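Local atomic coordinates of heavy metal cation tricomponent efflux pump ZneA(CzcA-like) (Cupriavidus metallidurans, PDB entry 4K0J), a protein that probably exports Zn(II) in exchange for protons, as the inner-membrane RND component of a three-part heavy-metal efflux pump. Residues V559-G564 and P642-G647; T687-T692 and R827-K832; Q697-D702 and L808-N813. All coordinates share one frame; numbering follows the deposited sequence.

Contact 1. Residues V559-G564 and P642-G647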
ATOM      1  N   VAL C 559      30.582 -26.465   2.652  1.00 32.25           N
ATOM      2  CA  VAL C 559      31.927 -26.998   2.791  1.00 34.30           C
ATOM      3  C   VAL C 559      32.906 -25.947   3.293  1.00 27.24           C
ATOM      4  O   VAL C 559      33.100 -24.910   2.655  1.00 30.76           O
ATOM      5  CB  VAL C 559      32.422 -27.596   1.462  1.00 48.18           C
ATOM      6  CG1 VAL C 559      33.882 -27.975   1.563  1.00 47.43           C
ATOM      7  CG2 VAL C 559      31.579 -28.807   1.087  1.00 50.84           C
ATOM      8  N   THR C 560      33.518 -26.226   4.443  1.00 34.11           N
ATOM      9  CA  THR C 560      34.436 -25.286   5.087  1.00 42.37           C
ATOM     10  C   THR C 560      35.899 -25.670   4.871  1.00 24.70           C
ATOM     11  O   THR C 560      36.267 -26.836   4.963  1.00 61.65           O
ATOM     12  CB  THR C 560      34.161 -25.163   6.596  1.00 39.03           C
ATOM     13  OG1 THR C 560      32.763 -24.935   6.810  1.00 26.12           O
ATOM     14  CG2 THR C 560      34.945 -24.014   7.184  1.00 25.67           C
ATOM     15  N   LEU C 561      36.724 -24.674   4.586  1.00 24.20           N
ATOM     16  CA  LEU C 561      38.113 -24.894   4.221  1.00 38.34           C
ATOM     17  C   LEU C 561      39.056 -24.129   5.156  1.00 37.33           C
ATOM     18  O   LEU C 561      38.616 -23.244   5.893  1.00 36.31           O
ATOM     19  CB  LEU C 561      38.323 -24.471   2.767  1.00 31.36           C
ATOM     20  CG  LEU C 561      38.385 -25.576   1.711  1.00 31.15           C
ATOM     21  CD1 LEU C 561      37.366 -26.658   1.972  1.00 37.41           C
ATOM     22  CD2 LEU C 561      38.190 -24.986   0.336  1.00 28.32           C
ATOM     23  N   PRO C 562      40.355 -24.486   5.151  1.00 31.45           N
ATOM     24  CA  PRO C 562      41.339 -23.809   6.003  1.00 24.73           C
ATOM     25  C   PRO C 562      41.377 -22.292   5.799  1.00 31.85           C
ATOM     26  O   PRO C 562      41.121 -21.821   4.696  1.00 27.13           O
ATOM     27  CB  PRO C 562      42.668 -24.460   5.594  1.00 24.82           C
ATOM     28  CG  PRO C 562      42.365 -25.302   4.392  1.00 34.95           C
ATOM     29  CD  PRO C 562      40.938 -25.667   4.494  1.00 29.89           C
ATOM     30  N   PRO C 563      41.687 -21.537   6.866  1.00 43.47           N
ATOM     31  CA  PRO C 563      41.671 -20.070   6.889  1.00 45.57           C
ATOM     32  C   PRO C 563      42.768 -19.414   6.040  1.00 46.90           C
ATOM     33  O   PRO C 563      43.891 -19.909   5.978  1.00 58.48           O
ATOM     34  CB  PRO C 563      41.902 -19.757   8.370  1.00 43.16           C
ATOM     35  CG  PRO C 563      42.698 -20.912   8.865  1.00 43.44           C
ATOM     36  CD  PRO C 563      42.116 -22.095   8.162  1.00 49.44           C
ATOM     37  N   GLY C 564      42.428 -18.307   5.388  1.00 41.93           N
ATOM     38  CA  GLY C 564      43.401 -17.505   4.659  1.00 40.91           C
ATOM     39  C   GLY C 564      43.812 -18.044   3.304  1.00 35.86           C
ATOM     40  O   GLY C 564      44.529 -17.377   2.563  1.00 25.14           O
ATOM     41  N   PRO C 642      41.617 -33.831   3.032  1.00 56.93           N
ATOM     42  CA  PRO C 642      42.325 -32.973   3.989  1.00 54.30           C
ATOM     43  C   PRO C 642      41.849 -31.522   3.971  1.00 44.45           C
ATOM     44  O   PRO C 642      41.821 -30.898   2.915  1.00 36.65           O
ATOM     45  CB  PRO C 642      43.781 -33.060   3.523  1.00 65.47           C
ATOM     46  CG  PRO C 642      43.692 -33.373   2.071  1.00 74.04           C
ATOM     47  CD  PRO C 642      42.476 -34.244   1.910  1.00 69.71           C
ATOM     48  N   GLY C 643      41.475 -31.003   5.138  1.00 45.20           N
ATOM     49  CA  GLY C 643      41.090 -29.610   5.285  1.00 46.14           C
ATOM     50  C   GLY C 643      39.637 -29.339   4.958  1.00 59.82           C
ATOM     51  O   GLY C 643      39.136 -28.237   5.181  1.00 66.62           O
ATOM     52  N   THR C 644      38.954 -30.356   4.443  1.00 61.82           N
ATOM     53  CA  THR C 644      37.603 -30.197   3.921  1.00 58.79           C
ATOM     54  C   THR C 644      36.527 -30.523   4.950  1.00 50.21           C
ATOM     55  O   THR C 644      36.098 -31.668   5.057  1.00 59.33           O
ATOM     56  CB  THR C 644      37.388 -31.115   2.712  1.00 71.20           C
ATOM     57  OG1 THR C 644      38.475 -30.961   1.794  1.00 78.90           O
ATOM     58  CG2 THR C 644      36.088 -30.785   2.012  1.00 77.66           C
ATOM     59  N   GLN C 645      36.089 -29.519   5.702  1.00 35.11           N
ATOM     60  CA  GLN C 645      34.944 -29.685   6.596  1.00 42.44           C
ATOM     61  C   GLN C 645      33.607 -29.501   5.857  1.00 48.81           C
ATOM     62  O   GLN C 645      33.401 -28.493   5.182  1.00 58.49           O
ATOM     63  CB  GLN C 645      35.041 -28.710   7.765  1.00 37.97           C
ATOM     64  CG  GLN C 645      36.310 -28.845   8.558  1.00 39.43           C
ATOM     65  CD  GLN C 645      36.117 -28.464  10.011  1.00 49.67           C
ATOM     66  OE1 GLN C 645      35.502 -29.205  10.781  1.00 65.42           O
ATOM     67  NE2 GLN C 645      36.633 -27.298  10.395  1.00 42.59           N
ATOM     68  N   VAL C 646      32.699 -30.465   5.999  1.00 35.35           N
ATOM     69  CA  VAL C 646      31.498 -30.504   5.166  1.00 29.88           C
ATOM     70  C   VAL C 646      30.175 -30.498   5.929  1.00 36.59           C
ATOM     71  O   VAL C 646      29.870 -31.438   6.664  1.00 33.49           O
ATOM     72  CB  VAL C 646      31.508 -31.739   4.265  1.00 28.33           C
ATOM     73  CG1 VAL C 646      30.236 -31.801   3.454  1.00 28.40           C
ATOM     74  CG2 VAL C 646      32.728 -31.720   3.362  1.00 42.77           C
ATOM     75  N   GLY C 647      29.385 -29.444   5.728  1.00 40.23           N
ATOM     76  CA  GLY C 647      28.061 -29.352   6.318  1.00 35.72           C
ATOM     77  C   GLY C 647      27.023 -29.947   5.389  1.00 38.76           C
ATOM     78  O   GLY C 647      27.081 -29.725   4.179  1.00 34.97           O
TER

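Contact 2. Residues T687-T692 and R827-K832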
ATOM      1  N   THR C 687      32.177 -26.273  20.852  1.00 39.97           N
ATOM      2  CA  THR C 687      32.382 -27.066  19.653  1.00 49.16           C
ATOM      3  C   THR C 687      32.913 -28.439  20.017  1.00 57.88           C
ATOM      4  O   THR C 687      32.314 -29.462  19.658  1.00 60.79           O
ATOM      5  CB  THR C 687      33.349 -26.379  18.691  1.00 53.75           C
ATOM      6  OG1 THR C 687      32.658 -25.326  18.007  1.00 55.75           O
ATOM      7  CG2 THR C 687      33.888 -27.375  17.676  1.00 55.62           C
ATOM      8  N   ARG C 688      34.026 -28.454  20.748  1.00 63.70           N
ATOM      9  CA  ARG C 688      34.648 -29.704  21.172  1.00 57.14           C
ATOM     10  C   ARG C 688      33.686 -30.568  21.979  1.00 53.70           C
ATOM     11  O   ARG C 688      33.743 -31.793  21.915  1.00 54.75           O
ATOM     12  CB  ARG C 688      35.903 -29.425  21.993  1.00 59.27           C
ATOM     13  CG  ARG C 688      36.984 -28.674  21.242  1.00 63.14           C
ATOM     14  CD  ARG C 688      38.161 -28.374  22.157  1.00 72.45           C
ATOM     15  NE  ARG C 688      38.793 -29.595  22.647  1.00 69.81           N
ATOM     16  CZ  ARG C 688      39.805 -30.201  22.038  1.00 76.57           C
ATOM     17  NH1 ARG C 688      40.301 -29.694  20.916  1.00 76.50           N
ATOM     18  NH2 ARG C 688      40.322 -31.310  22.548  1.00 83.06           N
ATOM     19  N   LEU C 689      32.801 -29.926  22.733  1.00 61.72           N
ATOM     20  CA  LEU C 689      31.839 -30.645  23.558  1.00 80.12           C
ATOM     21  C   LEU C 689      30.744 -31.252  22.698  1.00 84.64           C
ATOM     22  O   LEU C 689      30.561 -32.469  22.679  1.00 88.24           O
ATOM     23  CB  LEU C 689      31.227 -29.711  24.606  1.00 93.32           C
ATOM     24  CG  LEU C 689      30.366 -30.325  25.718  1.00108.27           C
ATOM     25  CD1 LEU C 689      28.896 -30.422  25.321  1.00112.86           C
ATOM     26  CD2 LEU C 689      30.903 -31.692  26.121  1.00114.32           C
ATOM     27  N   LEU C 690      30.019 -30.390  21.992  1.00 80.72           N
ATOM     28  CA  LEU C 690      28.893 -30.809  21.169  1.00 72.12           C
ATOM     29  C   LEU C 690      29.278 -31.867  20.156  1.00 70.32           C
ATOM     30  O   LEU C 690      28.462 -32.722  19.807  1.00 77.69           O
ATOM     31  CB  LEU C 690      28.286 -29.614  20.440  1.00 67.41           C
ATOM     32  CG  LEU C 690      27.451 -28.663  21.288  1.00 67.27           C
ATOM     33  CD1 LEU C 690      26.827 -27.610  20.399  1.00 64.56           C
ATOM     34  CD2 LEU C 690      26.387 -29.437  22.043  1.00 68.45           C
ATOM     35  N   LYS C 691      30.520 -31.820  19.683  1.00 60.43           N
ATOM     36  CA  LYS C 691      30.932 -32.766  18.655  1.00 56.16           C
ATOM     37  C   LYS C 691      31.221 -34.149  19.233  1.00 59.88           C
ATOM     38  O   LYS C 691      31.564 -35.076  18.503  1.00 53.34           O
ATOM     39  CB  LYS C 691      32.113 -32.227  17.844  1.00 49.41           C
ATOM     40  CG  LYS C 691      33.429 -32.173  18.583  1.00 61.24           C
ATOM     41  CD  LYS C 691      34.440 -31.337  17.808  1.00 73.03           C
ATOM     42  CE  LYS C 691      34.497 -31.735  16.335  1.00 64.22           C
ATOM     43  NZ  LYS C 691      35.553 -30.980  15.597  1.00 53.00           N
ATOM     44  N   THR C 692      31.059 -34.284  20.545  1.00 74.62           N
ATOM     45  CA  THR C 692      31.225 -35.573  21.214  1.00 80.71           C
ATOM     46  C   THR C 692      29.885 -36.285  21.421  1.00 77.98           C
ATOM     47  O   THR C 692      29.832 -37.512  21.500  1.00 82.35           O
ATOM     48  CB  THR C 692      31.953 -35.429  22.572  1.00 82.02           C
ATOM     49  OG1 THR C 692      31.249 -34.500  23.409  1.00 79.50           O
ATOM     50  CG2 THR C 692      33.377 -34.936  22.365  1.00 83.72           C
ATOM     51  N   ARG C 827      22.419 -30.127  25.464  1.00 92.99           N
ATOM     52  CA  ARG C 827      22.167 -28.890  26.206  1.00 99.18           C
ATOM     53  C   ARG C 827      22.449 -29.058  27.699  1.00111.46           C
ATOM     54  O   ARG C 827      22.936 -28.132  28.352  1.00110.44           O
ATOM     55  CB  ARG C 827      20.737 -28.391  25.978  1.00 91.48           C
ATOM     56  CG  ARG C 827      20.249 -27.348  26.968  1.00 90.41           C
ATOM     57  CD  ARG C 827      18.759 -27.082  26.791  1.00 93.15           C
ATOM     58  NE  ARG C 827      18.477 -26.182  25.676  1.00 92.98           N
ATOM     59  CZ  ARG C 827      18.283 -24.872  25.804  1.00 95.66           C
ATOM     60  NH1 ARG C 827      18.337 -24.305  27.002  1.00 91.86           N
ATOM     61  NH2 ARG C 827      18.035 -24.126  24.737  1.00101.15           N
ATOM     62  N   MET C 828      22.157 -30.241  28.236  1.00119.65           N
ATOM     63  CA  MET C 828      22.501 -30.525  29.626  1.00124.63           C
ATOM     64  C   MET C 828      24.019 -30.534  29.811  1.00116.77           C
ATOM     65  O   MET C 828      24.537 -30.020  30.802  1.00118.53           O
ATOM     66  CB  MET C 828      21.891 -31.851  30.093  1.00129.00           C
ATOM     67  CG  MET C 828      22.033 -32.107  31.589  1.00129.44           C
ATOM     68  SD  MET C 828      21.138 -33.566  32.158  1.00122.10           S
ATOM     69  CE  MET C 828      19.456 -33.126  31.723  1.00 99.15           C
ATOM     70  N   ARG C 829      24.730 -31.106  28.846  1.00106.99           N
ATOM     71  CA  ARG C 829      26.187 -31.161  28.913  1.00109.34           C
ATOM     72  C   ARG C 829      26.843 -29.798  28.665  1.00122.38           C
ATOM     73  O   ARG C 829      28.037 -29.625  28.910  1.00120.70           O
ATOM     74  CB  ARG C 829      26.733 -32.198  27.928  1.00 99.36           C
ATOM     75  CG  ARG C 829      26.284 -33.623  28.210  1.00 89.46           C
ATOM     76  CD  ARG C 829      26.883 -34.592  27.206  1.00 80.42           C
ATOM     77  NE  ARG C 829      28.341 -34.521  27.197  1.00 79.99           N
ATOM     78  CZ  ARG C 829      29.119 -35.216  26.374  1.00 75.45           C
ATOM     79  NH1 ARG C 829      28.577 -36.037  25.484  1.00 81.79           N
ATOM     80  NH2 ARG C 829      30.437 -35.089  26.439  1.00 60.95           N
ATOM     81  N   ILE C 830      26.063 -28.837  28.176  1.00132.54           N
ATOM     82  CA  ILE C 830      26.567 -27.484  27.926  1.00126.78           C
ATOM     83  C   ILE C 830      26.761 -26.701  29.228  1.00111.29           C
ATOM     84  O   ILE C 830      27.695 -25.906  29.353  1.00109.82           O
ATOM     85  CB  ILE C 830      25.630 -26.698  26.970  1.00138.48           C
ATOM     86  CG1 ILE C 830      25.665 -27.308  25.569  1.00137.52           C
ATOM     87  CG2 ILE C 830      26.022 -25.229  26.892  1.00133.05           C
ATOM     88  CD1 ILE C 830      27.029 -27.271  24.928  1.00136.91           C
ATOM     89  N   ASP C 831      25.889 -26.948  30.202  1.00 94.41           N
ATOM     90  CA  ASP C 831      25.892 -26.198  31.456  1.00 93.57           C
ATOM     91  C   ASP C 831      27.151 -26.431  32.287  1.00110.36           C
ATOM     92  O   ASP C 831      27.427 -25.687  33.230  1.00104.82           O
ATOM     93  CB  ASP C 831      24.653 -26.537  32.281  1.00 84.93           C
ATOM     94  CG  ASP C 831      23.375 -26.417  31.480  1.00 87.01           C
ATOM     95  OD1 ASP C 831      23.352 -25.623  30.514  1.00 85.85           O
ATOM     96  OD2 ASP C 831      22.394 -27.117  31.813  1.00 87.54           O
ATOM     97  N   LYS C 832      27.903 -27.469  31.935  1.00130.93           N
ATOM     98  CA  LYS C 832      29.169 -27.774  32.591  1.00143.07           C
ATOM     99  C   LYS C 832      30.148 -26.614  32.445  1.00151.93           C
ATOM    100  O   LYS C 832      30.751 -26.167  33.421  1.00155.15           O
ATOM    101  CB  LYS C 832      29.794 -29.029  31.979  1.00142.06           C
ATOM    102  CG  LYS C 832      28.883 -30.243  31.936  1.00145.79           C
ATOM    103  CD  LYS C 832      29.555 -31.384  31.187  1.00148.13           C
ATOM    104  CE  LYS C 832      28.690 -32.633  31.171  1.00153.40           C
ATOM    105  NZ  LYS C 832      29.354 -33.751  30.444  1.00153.82           N
TER

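Contact 3. Residues Q697-D702 and L808-N813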
ATOM      1  N   GLN C 697      25.981 -34.380  14.330  1.00 82.63           N
ATOM      2  CA  GLN C 697      26.738 -34.957  13.226  1.00 74.03           C
ATOM      3  C   GLN C 697      27.883 -34.063  12.762  1.00 76.27           C
ATOM      4  O   GLN C 697      29.049 -34.432  12.888  1.00 92.46           O
ATOM      5  CB  GLN C 697      25.819 -35.305  12.058  1.00 64.16           C
ATOM      6  CG  GLN C 697      26.330 -36.460  11.220  1.00 61.27           C
ATOM      7  CD  GLN C 697      26.196 -37.799  11.921  1.00 62.48           C
ATOM      8  OE1 GLN C 697      25.700 -37.879  13.043  1.00 69.73           O
ATOM      9  NE2 GLN C 697      26.631 -38.865  11.255  1.00 60.56           N
ATOM     10  N   ASP C 698      27.556 -32.901  12.211  1.00 70.61           N
ATOM     11  CA  ASP C 698      28.583 -31.934  11.852  1.00 71.61           C
ATOM     12  C   ASP C 698      28.561 -30.826  12.895  1.00 82.12           C
ATOM     13  O   ASP C 698      27.491 -30.478  13.383  1.00 92.36           O
ATOM     14  CB  ASP C 698      28.320 -31.356  10.462  1.00 65.87           C
ATOM     15  CG  ASP C 698      27.996 -32.428   9.435  1.00 71.51           C
ATOM     16  OD1 ASP C 698      28.919 -33.163   9.022  1.00 72.66           O
ATOM     17  OD2 ASP C 698      26.818 -32.531   9.032  1.00 70.29           O
ATOM     18  N   VAL C 699      29.734 -30.304  13.258  1.00 67.17           N
ATOM     19  CA  VAL C 699      29.835 -29.174  14.188  1.00 58.02           C
ATOM     20  C   VAL C 699      30.999 -28.269  13.808  1.00 57.57           C
ATOM     21  O   VAL C 699      32.128 -28.736  13.686  1.00 62.80           O
ATOM     22  CB  VAL C 699      30.060 -29.624  15.653  1.00 53.52           C
ATOM     23  CG1 VAL C 699      30.485 -28.436  16.514  1.00 48.12           C
ATOM     24  CG2 VAL C 699      28.812 -30.263  16.231  1.00 49.85           C
ATOM     25  N   ILE C 700      30.731 -26.977  13.627  1.00 53.75           N
ATOM     26  CA  ILE C 700      31.802 -26.022  13.341  1.00 46.46           C
ATOM     27  C   ILE C 700      31.495 -24.626  13.860  1.00 41.79           C
ATOM     28  O   ILE C 700      30.360 -24.323  14.209  1.00 39.04           O
ATOM     29  CB  ILE C 700      32.104 -25.928  11.838  1.00 38.26           C
ATOM     30  CG1 ILE C 700      30.880 -26.342  11.022  1.00 47.71           C
ATOM     31  CG2 ILE C 700      33.297 -26.793  11.479  1.00 40.29           C
ATOM     32  CD1 ILE C 700      31.171 -26.536   9.548  1.00 57.62           C
ATOM     33  N   ILE C 701      32.520 -23.783  13.925  1.00 39.01           N
ATOM     34  CA  ILE C 701      32.321 -22.376  14.247  1.00 41.48           C
ATOM     35  C   ILE C 701      32.106 -21.628  12.944  1.00 38.26           C
ATOM     36  O   ILE C 701      33.019 -21.537  12.124  1.00 42.63           O
ATOM     37  CB  ILE C 701      33.533 -21.770  14.982  1.00 41.38           C
ATOM     38  CG1 ILE C 701      33.664 -22.367  16.387  1.00 35.08           C
ATOM     39  CG2 ILE C 701      33.412 -20.250  15.059  1.00 34.63           C
ATOM     40  CD1 ILE C 701      34.744 -21.716  17.223  1.00 30.13           C
ATOM     41  N   ASP C 702      30.898 -21.105  12.759  1.00 33.38           N
ATOM     42  CA  ASP C 702      30.522 -20.431  11.527  1.00 44.90           C
ATOM     43  C   ASP C 702      31.490 -19.306  11.169  1.00 46.77           C
ATOM     44  O   ASP C 702      31.965 -19.231  10.035  1.00 39.49           O
ATOM     45  CB  ASP C 702      29.097 -19.888  11.633  1.00 59.61           C
ATOM     46  CG  ASP C 702      28.464 -19.642  10.276  1.00 69.67           C
ATOM     47  OD1 ASP C 702      28.543 -20.542   9.411  1.00 75.08           O
ATOM     48  OD2 ASP C 702      27.891 -18.550  10.072  1.00 70.79           O
ATOM     49  N   LEU C 808      29.409 -15.474  18.277  1.00 38.70           N
ATOM     50  CA  LEU C 808      29.993 -16.464  17.382  1.00 47.14           C
ATOM     51  C   LEU C 808      29.047 -17.649  17.316  1.00 47.21           C
ATOM     52  O   LEU C 808      28.373 -17.960  18.292  1.00 63.37           O
ATOM     53  CB  LEU C 808      31.367 -16.913  17.876  1.00 57.27           C
ATOM     54  CG  LEU C 808      32.561 -16.601  16.969  1.00 55.97           C
ATOM     55  CD1 LEU C 808      32.806 -15.106  16.894  1.00 59.67           C
ATOM     56  CD2 LEU C 808      33.808 -17.329  17.448  1.00 49.36           C
ATOM     57  N   THR C 809      28.990 -18.306  16.166  1.00 39.00           N
ATOM     58  CA  THR C 809      27.982 -19.332  15.944  1.00 46.57           C
ATOM     59  C   THR C 809      28.577 -20.721  15.816  1.00 49.85           C
ATOM     60  O   THR C 809      29.406 -20.972  14.945  1.00 61.10           O
ATOM     61  CB  THR C 809      27.181 -19.050  14.672  1.00 59.43           C
ATOM     62  OG1 THR C 809      26.761 -17.682  14.666  1.00 66.40           O
ATOM     63  CG2 THR C 809      25.966 -19.960  14.601  1.00 68.22           C
ATOM     64  N   VAL C 810      28.147 -21.626  16.683  1.00 40.95           N
ATOM     65  CA  VAL C 810      28.518 -23.018  16.533  1.00 41.89           C
ATOM     66  C   VAL C 810      27.401 -23.728  15.789  1.00 45.87           C
ATOM     67  O   VAL C 810      26.414 -24.148  16.391  1.00 48.99           O
ATOM     68  CB  VAL C 810      28.756 -23.706  17.890  1.00 41.01           C
ATOM     69  CG1 VAL C 810      29.221 -25.132  17.676  1.00 51.09           C
ATOM     70  CG2 VAL C 810      29.777 -22.939  18.708  1.00 37.90           C
ATOM     71  N   ARG C 811      27.549 -23.850  14.476  1.00 34.39           N
ATOM     72  CA  ARG C 811      26.528 -24.500  13.676  1.00 45.88           C
ATOM     73  C   ARG C 811      26.709 -26.019  13.640  1.00 55.12           C
ATOM     74  O   ARG C 811      27.836 -26.517  13.632  1.00 60.05           O
ATOM     75  CB  ARG C 811      26.466 -23.889  12.272  1.00 39.06           C
ATOM     76  CG  ARG C 811      27.598 -24.232  11.338  1.00 37.88           C
ATOM     77  CD  ARG C 811      27.301 -23.647   9.967  1.00 35.45           C
ATOM     78  NE  ARG C 811      28.077 -24.263   8.895  1.00 34.19           N
ATOM     79  CZ  ARG C 811      29.192 -23.746   8.392  1.00 34.99           C
ATOM     80  NH1 ARG C 811      29.668 -22.603   8.869  1.00 41.69           N
ATOM     81  NH2 ARG C 811      29.834 -24.368   7.412  1.00 30.18           N
ATOM     82  N   LEU C 812      25.585 -26.741  13.636  1.00 57.96           N
ATOM     83  CA  LEU C 812      25.576 -28.200  13.765  1.00 55.68           C
ATOM     84  C   LEU C 812      24.271 -28.854  13.282  1.00 50.41           C
ATOM     85  O   LEU C 812      23.196 -28.273  13.405  1.00 46.69           O
ATOM     86  CB  LEU C 812      25.834 -28.609  15.218  1.00 64.48           C
ATOM     87  CG  LEU C 812      24.694 -28.415  16.221  1.00 76.99           C
ATOM     88  CD1 LEU C 812      24.802 -29.441  17.334  1.00 83.00           C
ATOM     89  CD2 LEU C 812      24.684 -27.006  16.794  1.00 78.33           C
ATOM     90  N   ASN C 813      24.367 -30.073  12.753  1.00 53.26           N
ATOM     91  CA  ASN C 813      23.186 -30.797  12.265  1.00 55.76           C
ATOM     92  C   ASN C 813      22.715 -31.921  13.194  1.00 60.79           C
ATOM     93  O   ASN C 813      23.525 -32.636  13.780  1.00 60.69           O
ATOM     94  CB  ASN C 813      23.436 -31.354  10.861  1.00 59.75           C
ATOM     95  CG  ASN C 813      23.669 -30.264   9.835  1.00 73.31           C
ATOM     96  OD1 ASN C 813      23.049 -29.201   9.886  1.00 75.06           O
ATOM     97  ND2 ASN C 813      24.572 -30.519   8.895  1.00 77.99           N
TER

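Contact 1. Residues V559-G564 and P642-G647
Strands 554-560 and 645-649 pair antiparallel through Val559-Val646 and Thr560-Gln645, at the margin of a sheet in which 645-649 is an outermost strand of the chain. Thr560 and Gln645 form the hydrogen-bonded pair. Gln645 N donates to Thr560 O at 2.8 Å. The return bond, Thr560 N to Gln645 O, is modelled very short, and its exact length is doubtful. Val559 and Val646 form the neighbouring non-hydrogen-bonded pair. Their side chains lie side by side and point the same way, with Val559 CG2 3.9 Å from Val646 CG2. CG1 of Val559 is anti to the backbone N (chi1 172°) and meets Thr644 CG2 at 3.6 Å. The order of elements, strand-helix-strand-strand-helix-strand from 554 to 649, is that of a ferredoxin-like subdomain, and these are its first and last strands. Helix 567-581 packs on the Val559 side, where Leu577 touches both Val559 and Thr644. Thr560 and Gln645 face the other way, onto Ile700 of strand 699-701. Beyond the strand, Pro562 CD sits 3.2 Å from Gly643 O. Gly643 has a positive phi, 85°, which favours glycine.

Contact 2. Residues T687-T692 and R827-K832
Leu689 and Leu690 of helix 676-690 both reach the same methyl group of Ile830, which belongs to helix 820-830. Ile830 CD1 lies 3.7 Å from Leu689 CD1. It lies equally far, 3.7 Å, from Leu690 CD2. The CB of Ile830 is not aimed at the other helix, but the end of the side chain turns nearer, and CD1 carries the contact. Leu690 also starts away from the partner and comes nearer at its end, through CD2. The CB of Leu689 points toward the segment 827-832. Its CG is anti to the backbone N (chi1 -170°), and its two methyls take different partners. CD1 goes to Ile830 and also packs against the aliphatic start of Arg829, with Arg829 CB at 3.8 Å. CD2 goes to the far end of that arginine, 3.4 Å from Arg829 NH2. The two helices are those of a ferredoxin-like subdomain, and they lie on one face of its four-stranded sheet. Trp845 of strand 843-847 lies beneath them and touches both Leu690 and Ile830. Leu690 also rests on Leu812 of the sheet, and Thr687 on Val699, Ile701 and Val810. The more exposed side of the contact belongs to Arg829 and Thr692. The arginine chain is extended at chi2 and bends at chi3 (57°), with its guanidinium set obliquely to Leu689 CD2. Thr692 OG1 is 3.2 Å from Arg829 NH2, but the hydroxyl is modelled too near Leu689 O, so its position is doubtful.

Contact 3. Residues Q697-D702 and L808-N813
The guanidinium of Arg811 has Ile700 CD1 over one face and the carboxylate of Asp702 at its edge. The methyl is set off toward the rim of the group, 3.3 Å from Arg811 NH2. Asp702 OD1 lies near the guanidinium plane and forms a salt bridge to NH1. The modelled length is very short and should be taken as approximate. The carboxylate stands almost upright to the guanidinium, with the planes 88° apart. Arg811 CG lies between the backbone N and the carbonyl carbon (chi1 73°), and the chain then runs extended to NE. NH2 has a further, weak hydrogen bond to Thr560 OG1. A second pair of flat groups meets near the other end of the contact. Asn813 ND2 donates to Asp698 OD2 at 3.0 Å, on the anti side of the carboxylate and 19° out of its plane. The same oxygen makes a salt bridge with Arg815, while Asn813 OD1 accepts from Asp666 N. Between these two sites the backbones pair antiparallel. Ile700 N donates to Arg811 O at 2.9 Å, and the return bond is weak. Asp702 N to Thr809 O and Gln697 N to Asn813 O (3.1 Å) extend the pairing on either side. Val699, Ile701, Val810 and Leu812 share the opposite face of the sheet from Arg811. There Val699 CG1 meets Val810 CG1 at 3.7 Å and Val699 CG2 meets Leu812 CB at 3.6 Å. Thr687 of helix 676-690 packs onto this apolar face. Strand 807-812 is hydrogen-bonded on its other side to strand 667-672. Strands 699-701 and 807-812 are the second and third strands of a ferredoxin-like subdomain, paired at the edge of its four-stranded antiparallel sheet.

How the contacts relate
Contact 1 comes first along the chain, in a ferredoxin-like subdomain of residues 554-649. Contacts 2 and 3 belong to the next, built from strands 667-672, 699-701, 807-812 and 843-847 with helices 676-690 and 820-830; the chain between 701 and 807 enters other sheets. Both segments of contact 3 fall between those of contact 2. Their centres are 12 Å apart, with helix 676-690 packing on both strands of contact 3. Contact 1 is 13 Å from contact 3 and 22 Å from contact 2, between centres. It touches contact 3 mainly through Thr560 and Gln645, with Val646 O also near Asp698, so the subdomains meet sheet to sheet. This is consistent with paired porter subdomains of RND pumps.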